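PDB 4G59: M152 protein from Murid herpesvirus 1, which probably helps the virus evade immunity as an MHC class I-like glycoprotein that holds back host MHC class I and RAE-1 family ligands of NKG2D. Local coordinates for residues Thr200-Val205 with Arg230-Ala235; Asp179-Asn184 with Thr256-Thr261; Glu55-Pro60 with Met223-Gly228; Asp218-Met223 with Glu234-Leu239; Met5-Phe10 with Asn184-Tyr189. All coordinates share one frame; numbering follows the deposited sequence.

Interaction 1. Residues Thr200-Val205 with Arg230-Ala235; sequences TMRTQV and RLKVEA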
# COMPACT_ATOMS: atom_id res chain seq x y z
N THR B 200 2.57 -1.60 17.65
CA THR B 200 3.35 -0.68 16.81
C THR B 200 4.85 -0.69 17.11
O THR B 200 5.25 -0.65 18.29
CB THR B 200 2.84 0.75 16.95
OG1 THR B 200 1.43 0.78 16.70
CG2 THR B 200 3.51 1.68 15.95
N MET B 201 5.67 -0.77 16.06
CA MET B 201 7.10 -0.53 16.17
C MET B 201 7.53 0.67 15.31
O MET B 201 7.37 0.66 14.08
CB MET B 201 7.92 -1.74 15.76
CG MET B 201 9.39 -1.51 16.02
SD MET B 201 10.40 -2.96 15.69
CE MET B 201 10.55 -2.88 13.91
N ARG B 202 8.05 1.71 15.96
CA ARG B 202 8.64 2.85 15.26
C ARG B 202 10.14 2.66 15.22
O ARG B 202 10.75 2.28 16.22
CB ARG B 202 8.30 4.17 15.95
CG ARG B 202 6.83 4.57 15.82
CD ARG B 202 6.48 5.74 16.75
NE ARG B 202 5.11 6.18 16.53
CZ ARG B 202 4.04 5.62 17.09
NH1 ARG B 202 4.17 4.60 17.93
NH2 ARG B 202 2.82 6.09 16.82
N THR B 203 10.73 2.92 14.06
CA THR B 203 12.15 2.66 13.86
C THR B 203 12.68 3.54 12.75
O THR B 203 11.90 4.09 11.96
CB THR B 203 12.36 1.17 13.52
OG1 THR B 203 13.76 0.85 13.54
CG2 THR B 203 11.74 0.80 12.13
N GLN B 204 14.01 3.69 12.69
CA GLN B 204 14.66 4.49 11.64
C GLN B 204 15.55 3.62 10.75
O GLN B 204 16.45 4.11 10.07
CB GLN B 204 15.50 5.59 12.27
CG GLN B 204 14.69 6.63 13.05
CD GLN B 204 15.59 7.67 13.73
OE1 GLN B 204 16.78 7.76 13.44
NE2 GLN B 204 15.01 8.45 14.64
N VAL B 205 15.29 2.32 10.80
CA VAL B 205 16.11 1.34 10.13
C VAL B 205 15.24 0.55 9.16
O VAL B 205 14.44 -0.28 9.57
CB VAL B 205 16.74 0.39 11.14
CG1 VAL B 205 17.50 -0.75 10.45
CG2 VAL B 205 17.67 1.18 12.05
N ARG B 230 11.89 8.11 9.07
CA ARG B 230 11.11 7.47 10.13
C ARG B 230 10.18 6.39 9.56
O ARG B 230 9.50 6.64 8.57
CB ARG B 230 10.31 8.52 10.90
CG ARG B 230 11.18 9.57 11.60
CD ARG B 230 10.35 10.68 12.20
NE ARG B 230 9.73 11.51 11.17
CZ ARG B 230 8.56 12.11 11.30
NH1 ARG B 230 7.87 11.99 12.43
NH2 ARG B 230 8.06 12.83 10.31
N LEU B 231 10.18 5.20 10.17
CA LEU B 231 9.34 4.09 9.70
C LEU B 231 8.43 3.61 10.81
O LEU B 231 8.76 3.76 12.00
CB LEU B 231 10.17 2.87 9.30
CG LEU B 231 11.06 2.74 8.10
CD1 LEU B 231 12.37 3.32 8.41
CD2 LEU B 231 11.23 1.27 7.86
N LYS B 232 7.33 2.97 10.41
CA LYS B 232 6.37 2.42 11.35
C LYS B 232 5.89 1.07 10.87
O LYS B 232 5.41 0.95 9.73
CB LYS B 232 5.19 3.39 11.51
CG LYS B 232 4.01 2.85 12.28
CD LYS B 232 3.52 3.89 13.29
CE LYS B 232 2.70 5.02 12.70
NZ LYS B 232 1.37 4.53 12.25
N VAL B 233 6.01 0.05 11.72
CA VAL B 233 5.44 -1.28 11.47
C VAL B 233 4.27 -1.39 12.41
O VAL B 233 4.39 -1.10 13.60
CB VAL B 233 6.45 -2.40 11.79
CG1 VAL B 233 5.81 -3.79 11.54
CG2 VAL B 233 7.71 -2.22 10.97
N GLU B 234 3.11 -1.79 11.90
CA GLU B 234 1.91 -1.76 12.73
C GLU B 234 1.04 -2.94 12.38
O GLU B 234 0.99 -3.34 11.23
CB GLU B 234 1.14 -0.45 12.51
CG GLU B 234 -0.04 -0.23 13.47
CD GLU B 234 -0.36 1.25 13.66
OE1 GLU B 234 0.10 1.85 14.67
OE2 GLU B 234 -1.06 1.82 12.80
N ALA B 235 0.36 -3.51 13.39
CA ALA B 235 -0.52 -4.67 13.16
C ALA B 235 -1.74 -4.59 14.04
O ALA B 235 -1.68 -4.02 15.13
CB ALA B 235 0.22 -6.00 13.41
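Met-201 and Val-233 face each other as an antiparallel hydrogen-bonded pair, their two reciprocal N-to-O bonds both 2.8 Å long. Thr-203 and Leu-231 make the next such pair, in which Leu-231 N lies 2.7 Å from Thr-203 O. The face these four side chains share is buried and largely apolar. Leu-231 rests its CB 3.8 Å from Thr-203 CG2 and sends CD1 on to the backbone of Val-205. Met-201 is bent at chi3 (80°), which brings CE alongside Val-233 CG2 at 4.1 Å. Thr-203 OG1, in turn, is bonded to Asn-184.

On the other face Thr-200 and Glu-234 form a close, buried polar pair: Thr-200 OG1 donates to the anti lone pair of Glu-234 OE1 over 2.7 Å, while OE2 meets Tyr-222. Lys-232 lays CD 3.5 Å from Thr-200 CG2 and, more distantly, over the rim of one face of the Arg-202 guanidinium. The loose end is here, where Arg-202, Gln-204 and Arg-230 are exposed to solvent. Strand 196-203 is flanked by 231-238 and 185-191, with 220-225 beyond 231-238; Val-233 packs on Ile-211 of strand 210-213 in the second sheet, and Met-201 on Tyr-186.

Interaction 2. Residues Asp179-Asn184 with Thr256-Thr261; sequences DNPRHN and TGWYAT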
# COMPACT_ATOMS: atom_id res chain seq x y z
N ASP B 179 21.14 -1.02 12.90
CA ASP B 179 20.07 -1.92 13.32
C ASP B 179 20.28 -2.44 14.74
O ASP B 179 21.11 -3.31 15.00
CB ASP B 179 19.93 -3.09 12.33
CG ASP B 179 19.10 -4.22 12.87
OD1 ASP B 179 18.05 -3.97 13.51
OD2 ASP B 179 19.50 -5.38 12.65
N ASN B 180 19.47 -1.91 15.64
CA ASN B 180 19.53 -2.26 17.03
C ASN B 180 18.11 -2.31 17.57
O ASN B 180 17.50 -1.27 17.74
CB ASN B 180 20.35 -1.21 17.77
CG ASN B 180 20.53 -1.54 19.23
OD1 ASN B 180 19.68 -2.20 19.85
ND2 ASN B 180 21.63 -1.08 19.80
N PRO B 181 17.62 -3.51 17.89
CA PRO B 181 16.24 -3.72 18.35
C PRO B 181 15.92 -2.86 19.58
O PRO B 181 14.75 -2.58 19.81
CB PRO B 181 16.21 -5.19 18.78
CG PRO B 181 17.48 -5.81 18.30
CD PRO B 181 18.47 -4.70 18.08
N ARG B 182 16.94 -2.50 20.36
CA ARG B 182 16.71 -1.72 21.58
C ARG B 182 16.54 -0.24 21.27
O ARG B 182 16.10 0.50 22.13
CB ARG B 182 17.82 -1.97 22.63
CG ARG B 182 17.95 -3.45 22.97
CD ARG B 182 19.02 -3.80 24.00
NE ARG B 182 18.76 -5.16 24.46
CZ ARG B 182 19.07 -6.25 23.76
NH1 ARG B 182 19.67 -6.15 22.58
NH2 ARG B 182 18.78 -7.45 24.26
N HIS B 183 16.87 0.17 20.05
CA HIS B 183 16.71 1.58 19.71
C HIS B 183 15.32 1.89 19.18
O HIS B 183 14.94 3.05 19.06
CB HIS B 183 17.78 2.04 18.71
CG HIS B 183 19.16 2.07 19.28
ND1 HIS B 183 20.14 2.93 18.81
CD2 HIS B 183 19.73 1.36 20.27
CE1 HIS B 183 21.26 2.73 19.49
NE2 HIS B 183 21.04 1.78 20.38
N ASN B 184 14.55 0.85 18.87
CA ASN B 184 13.23 1.04 18.32
C ASN B 184 12.22 1.28 19.45
O ASN B 184 12.49 0.94 20.60
CB ASN B 184 12.85 -0.20 17.52
CG ASN B 184 13.84 -0.50 16.37
OD1 ASN B 184 14.49 0.39 15.84
ND2 ASN B 184 13.90 -1.79 15.98
N THR B 256 17.82 -9.46 9.88
CA THR B 256 19.15 -9.51 10.47
C THR B 256 19.26 -10.53 11.60
O THR B 256 20.35 -10.73 12.15
CB THR B 256 19.63 -8.15 10.94
OG1 THR B 256 18.75 -7.69 11.97
CG2 THR B 256 19.61 -7.19 9.80
N GLY B 257 18.16 -11.17 11.95
CA GLY B 257 18.24 -12.36 12.80
C GLY B 257 17.78 -12.23 14.23
O GLY B 257 17.79 -13.21 14.98
N TRP B 258 17.36 -11.04 14.62
CA TRP B 258 16.74 -10.86 15.91
C TRP B 258 15.21 -10.85 15.78
O TRP B 258 14.69 -10.58 14.70
CB TRP B 258 17.24 -9.58 16.55
CG TRP B 258 16.86 -8.32 15.82
CD1 TRP B 258 17.63 -7.62 14.92
CD2 TRP B 258 15.63 -7.58 15.95
NE1 TRP B 258 16.95 -6.51 14.49
CE2 TRP B 258 15.73 -6.45 15.11
CE3 TRP B 258 14.46 -7.76 16.70
CZ2 TRP B 258 14.69 -5.52 14.99
CZ3 TRP B 258 13.43 -6.83 16.58
CH2 TRP B 258 13.56 -5.72 15.74
N TYR B 259 14.50 -11.17 16.86
CA TYR B 259 13.06 -10.95 16.91
C TYR B 259 12.66 -10.51 18.29
O TYR B 259 13.35 -10.83 19.27
CB TYR B 259 12.27 -12.17 16.45
CG TYR B 259 12.39 -13.39 17.33
CD1 TYR B 259 11.47 -13.63 18.34
CD2 TYR B 259 13.40 -14.33 17.12
CE1 TYR B 259 11.56 -14.77 19.13
CE2 TYR B 259 13.50 -15.46 17.91
CZ TYR B 259 12.58 -15.67 18.91
OH TYR B 259 12.68 -16.80 19.69
N ALA B 260 11.55 -9.77 18.39
CA ALA B 260 11.07 -9.30 19.68
C ALA B 260 9.64 -9.76 19.90
O ALA B 260 8.82 -9.78 18.97
CB ALA B 260 11.14 -7.79 19.76
N THR B 261 9.32 -10.13 21.13
CA THR B 261 7.93 -10.45 21.46
C THR B 261 7.40 -9.24 22.21
O THR B 261 8.12 -8.65 23.03
CB THR B 261 7.82 -11.72 22.32
OG1 THR B 261 8.57 -11.53 23.52
CG2 THR B 261 8.38 -12.91 21.60
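Asp-179 holds CG anti to its backbone N (chi1 165°), while Trp-258 carries CG between its backbone N and carbonyl carbon (chi1 65°); these rotations bring carboxylate and indole together. Trp-258 NE1 donates to the syn lone pair of Asp-179 OD1 at 2.9 Å, the oxygen lying 21° out of the ring plane. Asp-179 and Thr-256 meet tip to tip, with Thr-256 OG1 donating to Asp-179 OD2 across 2.5 Å. Over one face of the indole slides the ring of Pro-181. Its CG makes a CH-pi contact 3.5 Å from the centroid of the five-membered ring, and its CB lies 3.7 Å from Trp-258 CE3. Asn-184, whose OD1 is bonded to Thr-203, brings ND2 obliquely to the benzene end.

Asp-179 is the first residue beyond helix 161-178, so the contact ties that helix exit to the start of strand 258-264. Arg-14 adds a salt bridge to Asp-179 OD2. With an indole N-H, a hydroxyl and a guanidinium around it, the buried carboxylate is probably stabilised in its charged form.

Interaction 3. Residues Glu55-Pro60 with Met223-Gly228; sequences EVKHFP and MRMYSG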
# COMPACT_ATOMS: atom_id res chain seq x y z
N GLU B 55 6.92 14.43 -3.09
CA GLU B 55 7.66 14.29 -1.83
C GLU B 55 8.78 13.26 -1.93
O GLU B 55 8.59 12.17 -2.51
CB GLU B 55 6.75 13.91 -0.67
CG GLU B 55 7.48 13.88 0.66
CD GLU B 55 6.58 13.55 1.84
OE1 GLU B 55 5.43 13.12 1.65
OE2 GLU B 55 7.04 13.73 2.98
N VAL B 56 9.95 13.61 -1.41
CA VAL B 56 11.10 12.74 -1.46
C VAL B 56 11.38 12.20 -0.07
O VAL B 56 11.57 12.96 0.88
CB VAL B 56 12.30 13.45 -2.02
CG1 VAL B 56 13.48 12.50 -2.08
CG2 VAL B 56 11.98 13.96 -3.42
N LYS B 57 11.36 10.87 0.06
CA LYS B 57 11.58 10.19 1.32
C LYS B 57 12.87 9.40 1.25
O LYS B 57 13.05 8.57 0.36
CB LYS B 57 10.39 9.28 1.65
CG LYS B 57 9.08 10.06 1.91
CD LYS B 57 7.90 9.14 2.24
CE LYS B 57 6.65 9.96 2.53
NZ LYS B 57 5.40 9.15 2.65
N HIS B 58 13.78 9.69 2.16
CA HIS B 58 15.06 8.99 2.23
C HIS B 58 15.59 9.09 3.66
O HIS B 58 14.92 9.63 4.55
CB HIS B 58 16.07 9.59 1.24
CG HIS B 58 16.46 11.00 1.55
ND1 HIS B 58 17.52 11.32 2.37
CD2 HIS B 58 15.92 12.18 1.16
CE1 HIS B 58 17.62 12.64 2.46
NE2 HIS B 58 16.65 13.18 1.74
N PHE B 59 16.78 8.57 3.90
CA PHE B 59 17.34 8.59 5.23
C PHE B 59 18.46 9.61 5.32
O PHE B 59 19.11 9.90 4.32
CB PHE B 59 17.74 7.16 5.64
CG PHE B 59 16.55 6.24 5.75
CD1 PHE B 59 15.92 6.05 6.97
CD2 PHE B 59 16.02 5.63 4.62
CE1 PHE B 59 14.80 5.23 7.07
CE2 PHE B 59 14.89 4.83 4.71
CZ PHE B 59 14.29 4.63 5.93
N PRO B 60 18.65 10.20 6.52
CA PRO B 60 19.55 11.36 6.68
C PRO B 60 21.00 11.06 6.35
O PRO B 60 21.77 11.99 6.10
CB PRO B 60 19.39 11.73 8.18
CG PRO B 60 18.85 10.48 8.84
CD PRO B 60 17.99 9.83 7.78
N MET B 223 3.31 -1.30 6.71
CA MET B 223 4.40 -0.39 7.10
C MET B 223 4.11 1.01 6.56
O MET B 223 3.51 1.16 5.50
CB MET B 223 5.77 -0.87 6.58
CG MET B 223 6.35 -2.11 7.25
SD MET B 223 7.99 -2.60 6.62
CE MET B 223 8.97 -1.22 7.20
N ARG B 224 4.54 2.04 7.28
CA ARG B 224 4.43 3.41 6.80
C ARG B 224 5.80 4.08 6.79
O ARG B 224 6.57 3.94 7.75
CB ARG B 224 3.47 4.22 7.69
CG ARG B 224 2.08 3.61 7.82
CD ARG B 224 1.34 3.67 6.50
NE ARG B 224 -0.06 3.23 6.64
CZ ARG B 224 -0.61 2.28 5.90
NH1 ARG B 224 0.10 1.66 4.97
NH2 ARG B 224 -1.87 1.94 6.08
N MET B 225 6.10 4.81 5.72
CA MET B 225 7.36 5.55 5.65
C MET B 225 7.03 7.03 5.75
O MET B 225 6.12 7.51 5.05
CB MET B 225 8.07 5.27 4.32
CG MET B 225 9.55 5.69 4.32
SD MET B 225 10.21 5.63 2.65
CE MET B 225 9.45 4.15 2.18
N TYR B 226 7.74 7.76 6.61
CA TYR B 226 7.49 9.19 6.80
C TYR B 226 8.66 10.07 6.37
O TYR B 226 9.69 9.56 5.92
CB TYR B 226 7.19 9.51 8.27
CG TYR B 226 5.97 8.81 8.79
CD1 TYR B 226 4.71 9.35 8.62
CD2 TYR B 226 6.07 7.59 9.47
CE1 TYR B 226 3.59 8.71 9.09
CE2 TYR B 226 4.96 6.94 9.95
CZ TYR B 226 3.73 7.50 9.74
OH TYR B 226 2.61 6.86 10.21
N SER B 227 8.52 11.37 6.57
CA SER B 227 9.49 12.38 6.12
C SER B 227 10.97 12.18 6.47
O SER B 227 11.83 12.23 5.59
CB SER B 227 9.06 13.80 6.54
OG SER B 227 8.10 13.79 7.59
N GLY B 228 11.29 11.98 7.74
CA GLY B 228 12.68 12.14 8.15
C GLY B 228 13.48 10.87 8.39
O GLY B 228 14.25 10.79 9.34
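Lys-57 NZ is gripped from two sources: it donates to the carbonyl O of Met-225 at 3.0 Å and forms a salt bridge with Glu-51. The donor stands 32° out of the plane of that carbonyl. The lysine chain is extended throughout, so its aliphatic part runs past the backbone of Met-225 and Tyr-226, with CD 3.7 Å from Met-225 O. In return Met-225 reaches back: its CG is anti to the backbone N (chi1 -164°), and SD comes to rest 3.8 Å from Lys-57 CB.

The contact spans two domains. Strand 56-57 is an edge strand of the eight-stranded sheet of the MHC-like platform, whereas residues 223-228 run from strand 220-225 into the turn of its hairpin with 231-238, in what is probably the immunoglobulin-like domain. Away from Lys-57 the fit becomes sparse. Glu-55 OE2 lies 4.1 Å from Ser-227 CB, and Pro-60 CD lies 4.2 Å from Gly-228 O. Ser-227 OG itself is bonded to Arg-230, and the ring of Phe-59 packs on Leu-231 of the adjoining strand.

Interaction 4. Residues Asp218-Met223 with Glu234-Leu239; sequences DIYKYM and EAWLDL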
# COMPACT_ATOMS: atom_id res chain seq x y z
N ASP B 218 -4.35 -14.92 12.35
CA ASP B 218 -4.06 -13.84 11.39
C ASP B 218 -4.26 -12.45 12.00
O ASP B 218 -5.14 -12.22 12.84
CB ASP B 218 -4.87 -13.98 10.10
CG ASP B 218 -4.41 -15.16 9.25
OD1 ASP B 218 -3.19 -15.44 9.23
OD2 ASP B 218 -5.28 -15.80 8.60
N ILE B 219 -3.41 -11.52 11.57
CA ILE B 219 -3.54 -10.12 11.92
C ILE B 219 -3.37 -9.32 10.65
O ILE B 219 -2.88 -9.82 9.64
CB ILE B 219 -2.46 -9.68 12.94
CG1 ILE B 219 -1.06 -10.02 12.43
CG2 ILE B 219 -2.68 -10.33 14.29
CD1 ILE B 219 -0.00 -9.72 13.46
N TYR B 220 -3.77 -8.06 10.70
CA TYR B 220 -3.62 -7.17 9.57
C TYR B 220 -2.42 -6.29 9.88
O TYR B 220 -2.31 -5.75 10.99
CB TYR B 220 -4.90 -6.34 9.42
CG TYR B 220 -4.80 -5.28 8.36
CD1 TYR B 220 -4.53 -5.62 7.05
CD2 TYR B 220 -4.97 -3.94 8.68
CE1 TYR B 220 -4.43 -4.65 6.08
CE2 TYR B 220 -4.87 -2.96 7.71
CZ TYR B 220 -4.59 -3.33 6.42
OH TYR B 220 -4.50 -2.36 5.45
N LYS B 221 -1.50 -6.15 8.93
CA LYS B 221 -0.25 -5.46 9.18
C LYS B 221 0.12 -4.63 7.98
O LYS B 221 -0.32 -4.93 6.87
CB LYS B 221 0.89 -6.44 9.45
CG LYS B 221 0.83 -7.68 8.59
CD LYS B 221 2.20 -8.31 8.38
CE LYS B 221 2.05 -9.76 7.89
NZ LYS B 221 1.36 -10.64 8.89
N TYR B 222 0.95 -3.61 8.20
CA TYR B 222 1.42 -2.78 7.10
C TYR B 222 2.60 -1.98 7.61
O TYR B 222 2.85 -1.97 8.82
CB TYR B 222 0.31 -1.85 6.63
CG TYR B 222 -0.38 -1.13 7.77
CD1 TYR B 222 0.23 -0.06 8.41
CD2 TYR B 222 -1.63 -1.53 8.22
CE1 TYR B 222 -0.39 0.61 9.45
CE2 TYR B 222 -2.26 -0.88 9.27
CZ TYR B 222 -1.63 0.19 9.87
OH TYR B 222 -2.23 0.85 10.91
N MET B 223 3.31 -1.30 6.71
CA MET B 223 4.40 -0.39 7.10
C MET B 223 4.11 1.01 6.56
O MET B 223 3.51 1.16 5.50
CB MET B 223 5.77 -0.87 6.58
CG MET B 223 6.35 -2.11 7.25
SD MET B 223 7.99 -2.60 6.62
CE MET B 223 8.97 -1.22 7.20
N GLU B 234 3.11 -1.79 11.90
CA GLU B 234 1.91 -1.76 12.73
C GLU B 234 1.04 -2.94 12.38
O GLU B 234 0.99 -3.34 11.23
CB GLU B 234 1.14 -0.45 12.51
CG GLU B 234 -0.04 -0.23 13.47
CD GLU B 234 -0.36 1.25 13.66
OE1 GLU B 234 0.10 1.85 14.67
OE2 GLU B 234 -1.06 1.82 12.80
N ALA B 235 0.36 -3.51 13.39
CA ALA B 235 -0.52 -4.67 13.16
C ALA B 235 -1.74 -4.59 14.04
O ALA B 235 -1.68 -4.02 15.13
CB ALA B 235 0.22 -6.00 13.41
N TRP B 236 -2.83 -5.19 13.59
CA TRP B 236 -4.09 -5.18 14.31
C TRP B 236 -4.62 -6.57 14.59
O TRP B 236 -4.67 -7.43 13.69
CB TRP B 236 -5.12 -4.40 13.51
CG TRP B 236 -4.83 -2.94 13.49
CD1 TRP B 236 -4.10 -2.26 12.57
CD2 TRP B 236 -5.27 -1.97 14.45
NE1 TRP B 236 -4.06 -0.92 12.89
CE2 TRP B 236 -4.76 -0.71 14.05
CE3 TRP B 236 -6.03 -2.03 15.62
CZ2 TRP B 236 -5.00 0.47 14.77
CZ3 TRP B 236 -6.27 -0.86 16.34
CH2 TRP B 236 -5.76 0.37 15.91
N LEU B 237 -5.03 -6.79 15.84
CA LEU B 237 -5.64 -8.04 16.28
C LEU B 237 -7.08 -7.76 16.71
O LEU B 237 -7.39 -6.72 17.33
CB LEU B 237 -4.84 -8.63 17.47
CG LEU B 237 -5.48 -9.74 18.33
CD1 LEU B 237 -5.55 -11.05 17.56
CD2 LEU B 237 -4.74 -9.96 19.65
N ASP B 238 -7.95 -8.69 16.37
CA ASP B 238 -9.31 -8.64 16.83
C ASP B 238 -9.40 -9.73 17.86
O ASP B 238 -9.29 -10.89 17.54
CB ASP B 238 -10.28 -8.93 15.69
CG ASP B 238 -11.72 -8.72 16.07
OD1 ASP B 238 -12.02 -8.61 17.26
OD2 ASP B 238 -12.57 -8.66 15.16
N LEU B 239 -9.61 -9.35 19.11
CA LEU B 239 -9.77 -10.33 20.14
C LEU B 239 -11.04 -11.02 19.69
O LEU B 239 -11.86 -10.43 19.00
CB LEU B 239 -9.98 -9.67 21.50
CG LEU B 239 -8.79 -8.90 22.07
CD1 LEU B 239 -9.17 -8.22 23.36
CD2 LEU B 239 -7.60 -9.79 22.28
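Tyr-220 with Trp-236 and Tyr-222 with Glu-234 are the antiparallel hydrogen-bonded pairs of this hairpin, with Lys-221 and Ala-235 as the non-hydrogen-bonded pair between. The shortest backbone bond runs from Trp-236 N to Tyr-220 O, at 2.7 Å. The longest, from Tyr-220 N to Trp-236 O, measures 3.2 Å.

The polar side-chain bonds centre on Tyr-222 OH. It accepts from Trp-236 NE1 at 3.2 Å, almost straight (163°) and in the indole plane. It also donates to Glu-234 OE2, although the modelled 2.4 Å is too short to be taken literally. Tyr-222 CG lies between the backbone N and the carbonyl carbon (chi1 48°), and the carbonyl O of Glu-234 sits above the ring centre. The Tyr-222 ring and the Glu-234 carboxylate stand 83° apart.

Apolar contacts line both faces. Tyr-222 CE2 lies 4.0 Å from Trp-236 CD1; on the reverse face Ile-219 CD1 packs 3.7 Å from Ala-235 CB. Strand 231-238 runs between 196-203 and the edge strand 220-225. Ala-235 and Leu-237 look toward strand 210-213 of the second sheet, while Trp-236, on the outer face, stacks on an aromatic side chain of the partner protein chain.

Interaction 5. Residues Met5-Phe10 with Asn184-Tyr189; sequences MDVRIF and NEYSLY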
# COMPACT_ATOMS: atom_id res chain seq x y z
N MET B 5 3.41 -3.23 29.25
CA MET B 5 3.77 -4.33 28.35
C MET B 5 5.19 -4.78 28.63
O MET B 5 5.98 -4.02 29.19
CB MET B 5 3.72 -3.88 26.90
CG MET B 5 4.57 -2.66 26.61
SD MET B 5 4.94 -2.27 24.88
CE MET B 5 6.34 -1.18 25.22
N ASP B 6 5.52 -6.01 28.26
CA ASP B 6 6.94 -6.36 28.24
C ASP B 6 7.42 -6.78 26.85
O ASP B 6 6.72 -7.47 26.10
CB ASP B 6 7.36 -7.33 29.36
CG ASP B 6 6.76 -8.70 29.21
OD1 ASP B 6 7.41 -9.60 28.64
OD2 ASP B 6 5.63 -8.89 29.70
N VAL B 7 8.62 -6.31 26.53
CA VAL B 7 9.26 -6.56 25.25
C VAL B 7 10.50 -7.41 25.51
O VAL B 7 11.46 -6.94 26.14
CB VAL B 7 9.69 -5.22 24.60
CG1 VAL B 7 10.40 -5.45 23.28
CG2 VAL B 7 8.48 -4.32 24.42
N ARG B 8 10.47 -8.65 25.03
CA ARG B 8 11.62 -9.54 25.13
C ARG B 8 12.33 -9.58 23.78
O ARG B 8 11.69 -9.75 22.73
CB ARG B 8 11.19 -10.95 25.55
CG ARG B 8 10.68 -11.06 26.99
CD ARG B 8 10.20 -12.48 27.33
NE ARG B 8 8.81 -12.73 26.94
CZ ARG B 8 8.42 -13.62 26.03
NH1 ARG B 8 9.31 -14.37 25.39
NH2 ARG B 8 7.13 -13.77 25.75
N ILE B 9 13.64 -9.43 23.80
CA ILE B 9 14.40 -9.42 22.56
C ILE B 9 15.25 -10.68 22.41
O ILE B 9 15.99 -11.04 23.31
CB ILE B 9 15.24 -8.16 22.46
CG1 ILE B 9 14.30 -6.97 22.36
CG2 ILE B 9 16.17 -8.20 21.24
CD1 ILE B 9 14.96 -5.64 22.61
N PHE B 10 15.13 -11.36 21.27
CA PHE B 10 15.86 -12.61 21.05
C PHE B 10 16.84 -12.45 19.91
O PHE B 10 16.47 -12.12 18.79
CB PHE B 10 14.89 -13.76 20.78
CG PHE B 10 13.88 -13.97 21.88
CD1 PHE B 10 14.19 -14.78 22.98
CD2 PHE B 10 12.64 -13.35 21.85
CE1 PHE B 10 13.26 -14.96 24.02
CE2 PHE B 10 11.72 -13.54 22.87
CZ PHE B 10 12.04 -14.35 23.95
N ASN B 184 14.55 0.85 18.87
CA ASN B 184 13.23 1.04 18.32
C ASN B 184 12.22 1.28 19.45
O ASN B 184 12.49 0.94 20.60
CB ASN B 184 12.85 -0.20 17.52
CG ASN B 184 13.84 -0.50 16.37
OD1 ASN B 184 14.49 0.39 15.84
ND2 ASN B 184 13.90 -1.79 15.98
N GLU B 185 11.06 1.85 19.13
CA GLU B 185 10.03 2.04 20.16
C GLU B 185 8.84 1.12 19.90
O GLU B 185 8.31 1.06 18.79
CB GLU B 185 9.55 3.50 20.21
CG GLU B 185 8.27 3.75 21.04
CD GLU B 185 7.67 5.14 20.80
OE1 GLU B 185 8.31 6.16 21.15
OE2 GLU B 185 6.54 5.21 20.27
N TYR B 186 8.43 0.40 20.94
CA TYR B 186 7.34 -0.55 20.84
C TYR B 186 6.16 -0.08 21.67
O TYR B 186 6.35 0.52 22.73
CB TYR B 186 7.80 -1.90 21.34
CG TYR B 186 9.08 -2.39 20.71
CD1 TYR B 186 9.04 -3.24 19.62
CD2 TYR B 186 10.32 -2.03 21.21
CE1 TYR B 186 10.22 -3.70 19.02
CE2 TYR B 186 11.49 -2.48 20.62
CZ TYR B 186 11.43 -3.34 19.53
OH TYR B 186 12.56 -3.81 18.92
N SER B 187 4.94 -0.32 21.19
CA SER B 187 3.74 0.08 21.96
C SER B 187 2.53 -0.81 21.64
O SER B 187 2.46 -1.42 20.57
CB SER B 187 3.41 1.56 21.74
OG SER B 187 3.09 1.87 20.40
N LEU B 188 1.60 -0.91 22.59
CA LEU B 188 0.37 -1.63 22.37
C LEU B 188 -0.80 -0.71 22.68
O LEU B 188 -0.68 0.16 23.54
CB LEU B 188 0.29 -2.84 23.30
CG LEU B 188 1.24 -4.01 23.12
CD1 LEU B 188 1.08 -4.94 24.32
CD2 LEU B 188 0.97 -4.74 21.81
N TYR B 189 -1.92 -0.90 22.00
CA TYR B 189 -3.15 -0.22 22.39
C TYR B 189 -4.29 -1.21 22.44
O TYR B 189 -4.43 -2.06 21.54
CB TYR B 189 -3.53 0.87 21.40
CG TYR B 189 -4.72 1.68 21.86
CD1 TYR B 189 -4.57 2.69 22.81
CD2 TYR B 189 -6.00 1.44 21.37
CE1 TYR B 189 -5.64 3.44 23.24
CE2 TYR B 189 -7.09 2.20 21.81
CZ TYR B 189 -6.89 3.19 22.74
OH TYR B 189 -7.94 3.96 23.20
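Val-7 is the bump that meets the flat side of Tyr-186. Its CG1 stands 4.1 Å from the ring centroid and 13° off the normal, a CH-pi contact shifted toward the CD2-CE2 rim, while CG2 touches Tyr-186 CB at 4.0 Å. The two side chains cross at about a right angle; one valine branch lies over the ring face and the other against CB. Beside them Met-5 reaches across to the backbone of Tyr-186 and Ser-187. Its CG lies between the backbone N and the carbonyl carbon (chi1 55°) and the rest of the chain is extended. SD comes 3.9 Å from Ser-187 CA, and CE lies against Tyr-186 O at 3.0 Å, with CB of that tyrosine farther off. Leu-188 CD1 packs against Met-5 CB at 3.8 Å. No hydrogen bond links the two strands here; Tyr-186 OH is bonded instead to Pro-181 O.

The strand axes pass 8.2 Å apart at 141°, and strands 5-11 and 185-191 are each outermost in a different four-stranded sheet. Such face-to-face side-chain packing of two antiparallel sheets is the hallmark of a beta sandwich, here consistent with an immunoglobulin-like, alpha3-type domain.

Taken together, the five contacts show how chemistry follows place in a fold. Interactions 1 and 4 are buried, share Glu-234 and Ala-235, and depend on backbone bonds between neighbouring strands of one sheet, with strand 231-238 common to both. Interaction 5 joins that sheet to the other sheet of the sandwich, nearer the surface, mainly by apolar side chains, with no hydrogen bond between its two segments. Interaction 2 is also buried but polar at its centre; it shares Asn-184 with interaction 5 and meets interaction 1 through the Thr-203 to Asn-184 bond. Interaction 3, a surface contact between domains, relies chiefly on one lysine and lies about 22 Å, centre to centre, from interaction 4, although both use strand 220-225.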